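Local coordinates for protein glucose-6-phosphate dehydrogenase (Trypanosoma cruzi, PDB 5AQ1) that catalyses the NADP-dependent oxidation of glucose 6-phosphate to 6-phosphogluconolactone, the first step of the pentose phosphate pathway, at residues A405-L410 and E425-Y430. Numbering follows the deposited sequence.
Sequences AMYLKL and ELDLTY
Met406 and Leu428 face each other as one antiparallel hydrogen-bonded pair, Leu408 and Leu426 as the next. Each pair is closed by two backbone bonds: Met406 N donates to Leu428 O at 2.9 Å and Leu428 N to Met406 O at 2.8 Å, while Leu408 and Leu426 exchange bonds of the same kind. Ala405–Thr429, Tyr407–Asp427 and Lys409–Glu425 are the non-hydrogen-bonded pairs between and beyond them. The unbroken alternation of the five pairs, with segment axes at 177°, marks a regular antiparallel ladder.

The face with Ala405, Tyr407, Lys409, Glu425, Asp427 and Thr429 is largely polar. Tyr407 CG sits between the backbone N and the carbonyl carbon (chi1 56°), so that the ring stands out from the sheet and leads away from 425-430. Its CD2 meets Glu425 CG at 4.0 Å. The two side chains run alongside each other, ring and carboxylate planes 86° apart. Asp427 approaches the base of the tyrosine, OD1 lying 3.6 Å from Tyr407 CB. Its OD2 receives the Thr429 hydroxyl on the syn lone pair (OG1 to OD2 2.7 Å), a bond that restrains the carboxylate's rotation.

On the opposite face the contacts are apolar. Leu426 CD1 touches Leu410 CD2 at 4.2 Å and also meets Leu408 CD2.

Tyr430 starts the helix after the strand; its ring CD1 lies near Ala405 CA, and its edge meets Leu428 O in plane.

Strands 405-413 and 421-429 thus form a beta hairpin at one margin of the large mixed sheet of the C-terminal domain. The outermost strand, 421-429, meets the second subunit through backbone bonds from Asp427; leucine packing and a salt bridge from Glu425 OE2 to that subunit's Arg433 add to the interface.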
ATOM      1  N   ALA B 405     -10.492  -5.860 -27.176  1.00 39.33           N
ATOM      2  CA  ALA B 405     -11.230  -5.259 -26.074  1.00 38.57           C
ATOM      3  C   ALA B 405     -10.438  -5.302 -24.774  1.00 38.65           C
ATOM      4  O   ALA B 405      -9.533  -6.126 -24.603  1.00 36.96           O
ATOM      5  CB  ALA B 405     -12.556  -5.975 -25.890  1.00 38.59           C
ATOM      6  N   MET B 406     -10.786  -4.395 -23.868  1.00 40.03           N
ATOM      7  CA  MET B 406     -10.312  -4.436 -22.491  1.00 41.15           C
ATOM      8  C   MET B 406     -11.539  -4.378 -21.584  1.00 40.59           C
ATOM      9  O   MET B 406     -12.419  -3.534 -21.771  1.00 39.97           O
ATOM     10  CB  MET B 406      -9.367  -3.265 -22.196  1.00 43.82           C
ATOM     11  CG  MET B 406      -8.736  -3.316 -20.808  1.00 46.64           C
ATOM     12  SD  MET B 406      -7.309  -2.228 -20.568  1.00 49.83           S
ATOM     13  CE  MET B 406      -8.098  -0.624 -20.606  1.00 50.62           C
ATOM     14  N   TYR B 407     -11.618  -5.292 -20.622  1.00 39.67           N
ATOM     15  CA  TYR B 407     -12.706  -5.255 -19.650  1.00 41.11           C
ATOM     16  C   TYR B 407     -12.284  -5.726 -18.264  1.00 40.56           C
ATOM     17  O   TYR B 407     -11.350  -6.522 -18.113  1.00 40.31           O
ATOM     18  CB  TYR B 407     -13.939  -6.030 -20.147  1.00 42.08           C
ATOM     19  CG  TYR B 407     -13.711  -7.477 -20.533  1.00 42.34           C
ATOM     20  CD1 TYR B 407     -13.297  -7.823 -21.819  1.00 43.52           C
ATOM     21  CD2 TYR B 407     -13.951  -8.502 -19.629  1.00 41.99           C
ATOM     22  CE1 TYR B 407     -13.108  -9.150 -22.183  1.00 44.34           C
ATOM     23  CE2 TYR B 407     -13.765  -9.829 -19.980  1.00 42.26           C
ATOM     24  CZ  TYR B 407     -13.344 -10.151 -21.253  1.00 43.44           C
ATOM     25  OH  TYR B 407     -13.162 -11.472 -21.591  1.00 43.10           O
ATOM     26  N   LEU B 408     -12.984  -5.203 -17.260  1.00 39.59           N
ATOM     27  CA  LEU B 408     -12.709  -5.482 -15.856  1.00 39.01           C
ATOM     28  C   LEU B 408     -13.878  -6.253 -15.245  1.00 38.86           C
ATOM     29  O   LEU B 408     -14.976  -5.715 -15.086  1.00 37.92           O
ATOM     30  CB  LEU B 408     -12.489  -4.170 -15.104  1.00 39.04           C
ATOM     31  CG  LEU B 408     -12.237  -4.260 -13.601  1.00 39.77           C
ATOM     32  CD1 LEU B 408     -10.940  -5.004 -13.315  1.00 39.13           C
ATOM     33  CD2 LEU B 408     -12.213  -2.862 -13.006  1.00 40.09           C
ATOM     34  N   LYS B 409     -13.637  -7.517 -14.914  1.00 38.49           N
ATOM     35  CA  LYS B 409     -14.662  -8.360 -14.320  1.00 39.09           C
ATOM     36  C   LYS B 409     -14.732  -8.085 -12.828  1.00 39.01           C
ATOM     37  O   LYS B 409     -13.714  -8.132 -12.137  1.00 38.87           O
ATOM     38  CB  LYS B 409     -14.348  -9.833 -14.549  1.00 40.16           C
ATOM     39  CG  LYS B 409     -14.290 -10.234 -16.012  1.00 41.99           C
ATOM     40  CD  LYS B 409     -13.790 -11.659 -16.177  1.00 43.97           C
ATOM     41  CE  LYS B 409     -14.864 -12.677 -15.834  1.00 46.73           C
ATOM     42  NZ  LYS B 409     -14.357 -14.071 -15.971  1.00 48.57           N
ATOM     43  N   LEU B 410     -15.934  -7.801 -12.335  1.00 38.92           N
ATOM     44  CA  LEU B 410     -16.144  -7.554 -10.919  1.00 38.58           C
ATOM     45  C   LEU B 410     -17.519  -8.033 -10.465  1.00 37.98           C
ATOM     46  O   LEU B 410     -18.341  -8.459 -11.277  1.00 38.60           O
ATOM     47  CB  LEU B 410     -15.927  -6.070 -10.581  1.00 39.96           C
ATOM     48  CG  LEU B 410     -16.314  -4.977 -11.579  1.00 41.46           C
ATOM     49  CD1 LEU B 410     -17.774  -5.056 -11.962  1.00 43.51           C
ATOM     50  CD2 LEU B 410     -16.006  -3.605 -11.001  1.00 42.43           C
ATOM     51  N   GLU B 425     -19.164  -6.942 -15.932  1.00 39.49           N
ATOM     52  CA  GLU B 425     -17.963  -6.292 -16.480  1.00 39.76           C
ATOM     53  C   GLU B 425     -18.147  -4.803 -16.701  1.00 38.77           C
ATOM     54  O   GLU B 425     -19.251  -4.339 -16.968  1.00 39.23           O
ATOM     55  CB  GLU B 425     -17.553  -6.887 -17.832  1.00 42.29           C
ATOM     56  CG  GLU B 425     -17.582  -8.401 -17.934  1.00 45.44           C
ATOM     57  CD  GLU B 425     -18.968  -8.941 -18.222  1.00 49.30           C
ATOM     58  OE1 GLU B 425     -19.727  -8.287 -18.969  1.00 51.45           O
ATOM     59  OE2 GLU B 425     -19.303 -10.018 -17.686  1.00 54.93           O
ATOM     60  N   LEU B 426     -17.049  -4.065 -16.583  1.00 37.72           N
ATOM     61  CA  LEU B 426     -16.940  -2.737 -17.170  1.00 37.72           C
ATOM     62  C   LEU B 426     -16.173  -2.958 -18.459  1.00 38.47           C
ATOM     63  O   LEU B 426     -15.026  -3.399 -18.433  1.00 38.27           O
ATOM     64  CB  LEU B 426     -16.191  -1.778 -16.247  1.00 37.06           C
ATOM     65  CG  LEU B 426     -16.720  -1.644 -14.816  1.00 36.84           C
ATOM     66  CD1 LEU B 426     -15.830  -0.686 -14.041  1.00 36.14           C
ATOM     67  CD2 LEU B 426     -18.162  -1.168 -14.775  1.00 37.40           C
ATOM     68  N   ASP B 427     -16.813  -2.665 -19.588  1.00 41.00           N
ATOM     69  CA  ASP B 427     -16.338  -3.114 -20.890  1.00 41.01           C
ATOM     70  C   ASP B 427     -15.875  -1.972 -21.794  1.00 39.09           C
ATOM     71  O   ASP B 427     -16.457  -0.891 -21.790  1.00 38.54           O
ATOM     72  CB  ASP B 427     -17.458  -3.886 -21.583  1.00 43.91           C
ATOM     73  CG  ASP B 427     -17.031  -4.460 -22.913  1.00 48.20           C
ATOM     74  OD1 ASP B 427     -16.232  -5.424 -22.910  1.00 52.13           O
ATOM     75  OD2 ASP B 427     -17.495  -3.940 -23.955  1.00 51.18           O
ATOM     76  N   LEU B 428     -14.815  -2.232 -22.555  1.00 37.40           N
ATOM     77  CA  LEU B 428     -14.408  -1.382 -23.666  1.00 36.87           C
ATOM     78  C   LEU B 428     -14.088  -2.292 -24.845  1.00 37.03           C
ATOM     79  O   LEU B 428     -12.991  -2.849 -24.927  1.00 36.18           O
ATOM     80  CB  LEU B 428     -13.190  -0.527 -23.299  1.00 35.91           C
ATOM     81  CG  LEU B 428     -12.517   0.274 -24.429  1.00 35.62           C
ATOM     82  CD1 LEU B 428     -13.484   1.255 -25.070  1.00 36.50           C
ATOM     83  CD2 LEU B 428     -11.282   1.001 -23.923  1.00 34.77           C
ATOM     84  N   THR B 429     -15.069  -2.463 -25.728  1.00 38.62           N
ATOM     85  CA  THR B 429     -14.907  -3.229 -26.960  1.00 39.03           C
ATOM     86  C   THR B 429     -14.707  -2.247 -28.109  1.00 39.19           C
ATOM     87  O   THR B 429     -15.601  -1.459 -28.424  1.00 38.85           O
ATOM     88  CB  THR B 429     -16.134  -4.126 -27.224  1.00 40.44           C
ATOM     89  OG1 THR B 429     -16.340  -4.990 -26.102  1.00 41.24           O
ATOM     90  CG2 THR B 429     -15.940  -4.976 -28.463  1.00 41.41           C
ATOM     91  N   TYR B 430     -13.540  -2.311 -28.740  1.00 39.64           N
ATOM     92  CA  TYR B 430     -13.108  -1.278 -29.691  1.00 41.70           C
ATOM     93  C   TYR B 430     -14.024  -1.125 -30.915  1.00 44.80           C
ATOM     94  O   TYR B 430     -14.229  -0.007 -31.397  1.00 44.02           O
ATOM     95  CB  TYR B 430     -11.654  -1.524 -30.135  1.00 40.75           C
ATOM     96  CG  TYR B 430     -10.604  -1.019 -29.156  1.00 40.22           C
ATOM     97  CD1 TYR B 430     -10.665  -1.351 -27.804  1.00 40.64           C
ATOM     98  CD2 TYR B 430      -9.544  -0.222 -29.582  1.00 39.64           C
ATOM     99  CE1 TYR B 430      -9.713  -0.898 -26.910  1.00 39.58           C
ATOM    100  CE2 TYR B 430      -8.585   0.237 -28.690  1.00 39.76           C
ATOM    101  CZ  TYR B 430      -8.680  -0.104 -27.353  1.00 39.41           C
ATOM    102  OH  TYR B 430      -7.742   0.335 -26.449  1.00 39.82           O
TER